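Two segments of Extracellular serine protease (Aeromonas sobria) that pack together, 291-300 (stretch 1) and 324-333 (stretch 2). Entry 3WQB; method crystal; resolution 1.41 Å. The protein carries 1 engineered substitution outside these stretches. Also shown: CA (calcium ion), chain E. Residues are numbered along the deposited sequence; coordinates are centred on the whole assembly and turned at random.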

# COMPACT_ATOMS: atom_id res chain seq x y z
N PRO A 291 12.30 -10.45 -16.28
CA PRO A 291 11.20 -9.63 -16.80
C PRO A 291 10.65 -8.59 -15.82
O PRO A 291 10.54 -8.85 -14.61
CB PRO A 291 10.11 -10.65 -17.14
CG PRO A 291 10.86 -11.91 -17.37
CD PRO A 291 11.96 -11.88 -16.35
N ALA A 292 10.31 -7.43 -16.37
CA ALA A 292 9.47 -6.47 -15.66
C ALA A 292 8.23 -6.18 -16.52
O ALA A 292 7.85 -7.02 -17.34
CB ALA A 292 10.25 -5.20 -15.30
N MET A 293 7.62 -5.00 -16.36
CA MET A 293 6.31 -4.74 -16.95
C MET A 293 6.45 -3.87 -18.20
O MET A 293 6.80 -2.69 -18.11
CB MET A 293 5.39 -4.05 -15.93
CG MET A 293 5.31 -4.72 -14.56
SD MET A 293 4.45 -6.31 -14.53
CE MET A 293 2.77 -5.73 -14.57
N VAL A 294 6.16 -4.46 -19.35
CA VAL A 294 6.12 -3.71 -20.60
C VAL A 294 4.83 -2.88 -20.64
O VAL A 294 3.73 -3.41 -20.49
CB VAL A 294 6.22 -4.63 -21.83
CG1 VAL A 294 5.98 -3.84 -23.12
CG2 VAL A 294 7.59 -5.31 -21.84
N THR A 295 4.99 -1.57 -20.81
CA THR A 295 3.87 -0.66 -20.65
C THR A 295 4.12 0.66 -21.40
O THR A 295 5.13 0.83 -22.07
CB THR A 295 3.61 -0.39 -19.15
OG1 THR A 295 2.39 0.35 -18.98
CG2 THR A 295 4.77 0.36 -18.49
N THR A 296 3.18 1.59 -21.26
CA THR A 296 3.29 2.91 -21.84
C THR A 296 4.27 3.79 -21.07
O THR A 296 4.20 3.91 -19.84
CB THR A 296 1.92 3.60 -21.87
OG1 THR A 296 1.32 3.50 -20.57
CG2 THR A 296 0.99 2.92 -22.87
N ASP A 297 5.18 4.41 -21.81
CA ASP A 297 6.16 5.34 -21.27
C ASP A 297 5.72 6.77 -21.55
O ASP A 297 4.79 6.98 -22.32
CB ASP A 297 7.50 5.09 -21.95
CG ASP A 297 8.67 5.71 -21.22
OD1 ASP A 297 8.67 5.66 -19.97
OD2 ASP A 297 9.57 6.26 -21.89
N LEU A 298 6.38 7.75 -20.94
CA LEU A 298 6.24 9.11 -21.43
C LEU A 298 6.62 9.14 -22.91
O LEU A 298 7.62 8.54 -23.29
CB LEU A 298 7.10 10.09 -20.64
CG LEU A 298 6.83 10.21 -19.14
CD1 LEU A 298 7.71 11.28 -18.52
CD2 LEU A 298 5.37 10.50 -18.88
N PRO A 299 5.81 9.81 -23.75
CA PRO A 299 6.08 9.74 -25.19
C PRO A 299 7.39 10.42 -25.60
O PRO A 299 7.79 11.42 -25.00
CB PRO A 299 4.88 10.45 -25.82
CG PRO A 299 4.23 11.23 -24.73
CD PRO A 299 4.58 10.56 -23.44
N GLY A 300 8.04 9.87 -26.62
CA GLY A 300 9.25 10.47 -27.17
C GLY A 300 10.51 9.90 -26.56
O GLY A 300 10.50 9.35 -25.46
N ALA A 324 10.11 3.22 -32.24
CA ALA A 324 10.90 4.32 -32.78
C ALA A 324 10.76 5.63 -32.02
O ALA A 324 11.74 6.37 -31.88
CB ALA A 324 10.58 4.53 -34.26
N SER A 325 9.56 5.91 -31.51
CA SER A 325 9.34 7.12 -30.73
C SER A 325 9.49 6.92 -29.22
O SER A 325 9.16 7.82 -28.46
CB SER A 325 7.97 7.72 -31.04
OG SER A 325 7.98 8.30 -32.33
N CYS A 326 10.01 5.76 -28.81
CA CYS A 326 10.24 5.48 -27.38
C CYS A 326 8.99 5.72 -26.53
O CYS A 326 9.07 6.34 -25.46
CB CYS A 326 11.41 6.31 -26.84
SG CYS A 326 12.97 6.09 -27.71
N ASP A 327 7.84 5.24 -27.02
CA ASP A 327 6.57 5.46 -26.35
C ASP A 327 6.25 4.38 -25.31
O ASP A 327 5.25 4.49 -24.61
CB ASP A 327 5.41 5.51 -27.36
CG ASP A 327 5.39 6.78 -28.20
OD1 ASP A 327 5.99 7.81 -27.80
OD2 ASP A 327 4.74 6.74 -29.26
N TYR A 328 7.10 3.34 -25.24
CA TYR A 328 6.88 2.19 -24.34
C TYR A 328 8.16 1.90 -23.57
O TYR A 328 9.25 2.29 -23.99
CB TYR A 328 6.39 0.96 -25.14
CG TYR A 328 5.22 1.40 -25.96
CD1 TYR A 328 3.96 1.51 -25.40
CD2 TYR A 328 5.40 1.84 -27.28
CE1 TYR A 328 2.89 2.00 -26.12
CE2 TYR A 328 4.33 2.34 -28.02
CZ TYR A 328 3.08 2.42 -27.43
OH TYR A 328 2.01 2.92 -28.13
N ASN A 329 8.03 1.28 -22.41
CA ASN A 329 9.22 0.87 -21.65
C ASN A 329 9.04 -0.56 -21.15
O ASN A 329 7.92 -1.08 -21.15
CB ASN A 329 9.55 1.87 -20.52
CG ASN A 329 8.60 1.77 -19.32
OD1 ASN A 329 8.60 0.77 -18.59
ND2 ASN A 329 7.83 2.83 -19.08
N GLY A 330 10.14 -1.20 -20.76
CA GLY A 330 10.10 -2.58 -20.26
C GLY A 330 10.62 -2.71 -18.85
O GLY A 330 10.95 -3.82 -18.40
N VAL A 331 10.73 -1.59 -18.14
CA VAL A 331 11.37 -1.57 -16.82
C VAL A 331 10.42 -1.20 -15.68
O VAL A 331 10.84 -1.20 -14.52
CB VAL A 331 12.60 -0.64 -16.79
CG1 VAL A 331 13.66 -1.12 -17.78
CG2 VAL A 331 12.20 0.81 -17.06
N MET A 332 9.17 -0.89 -15.99
CA MET A 332 8.22 -0.60 -14.92
C MET A 332 8.07 -1.82 -14.02
O MET A 332 8.03 -2.94 -14.50
CB MET A 332 6.87 -0.17 -15.50
CG MET A 332 5.81 0.18 -14.48
SD MET A 332 6.37 1.44 -13.31
CE MET A 332 4.92 1.54 -12.27
N ASN A 333 8.01 -1.60 -12.72
CA ASN A 333 8.05 -2.71 -11.77
C ASN A 333 7.44 -2.30 -10.43
O ASN A 333 6.73 -1.30 -10.33
CB ASN A 333 9.49 -3.19 -11.59
CG ASN A 333 10.36 -2.18 -10.88
OD1 ASN A 333 9.94 -1.04 -10.66
ND2 ASN A 333 11.57 -2.59 -10.50
CA CA E . 9.87 7.77 -23.76
O HOH W 1 10.88 -6.49 -18.91

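This contact is a short antiparallel strand pairing, closed at one end by a calcium ion that both stretches bind and extended at the other by a single main-chain bond and a bridging water. The pairing is centred on T295 and N329, whose backbones bond in both directions: T295 N donates to N329 O at 3.0 Å and N329 N donates to T295 O at 3.0 Å, with N-H...O angles of 159° and 157°. Their CA atoms lie 5.7 Å apart, whereas those of T296 and Y328, the adjoining non-hydrogen-bonded pair, approach to 4.4 Å. The same two carbonyls also receive CA-H...O contacts, V294 CA to N329 O and Y328 CA to T295 O, both 3.2 Å; the first is the straighter, with 152° at the hydrogen against 123°.

One step further, D297 N donates to D327 O at 2.8 Å and 162°, continuing the ladder into the loop. The D297 side chain then serves two partners: OD1 accepts from N329 ND2 at 3.1 Å, and OD2 binds calcium at 2.4 Å. L298 O, G300 O and C326 O each lie 2.4 Å from the same calcium, and two further ligands come from elsewhere in the structure. Shared coordination explains why carbonyl oxygens crowd together here: C326 O sits 3.4 Å from L298 O and 3.3 Å from G300 O, neighbouring ligands at roughly right angles about the cation, whose charge offsets their repulsion.

Beside the metal, D327 points its CA-to-CB bond away from stretch 1, yet its carboxylate comes back, and OD1 accepts from G300 N at 3.1 Å and 150°. The backbone of G300, at phi 94° and psi 159°, would jam a CB against the preceding carbonyl O, a conformation that by itself calls for glycine.

At the other end, the chain turns a corner at G330. N329 OD1 accepts from V331 N at 3.2 Å and from M332 N at 3.1 Å, so this side chain braces the turn through OD1 while ND2 reaches D297. Beyond the corner, M293 N donates to M332 O at 2.8 Å and 152°. A water accepts from A292 N at 2.8 Å and donates to G330 O at 2.7 Å, joining the stretches where their backbones do not bond directly. Apolar packing is modest: M293 CB and M332 CB are 4.2 Å apart, T295 CG2 lies 3.7 Å from M332 CB, and V294 CG2 lies 4.0 Å from G330 CA. Altogether the stretches bury 707 Å², summed over both sides.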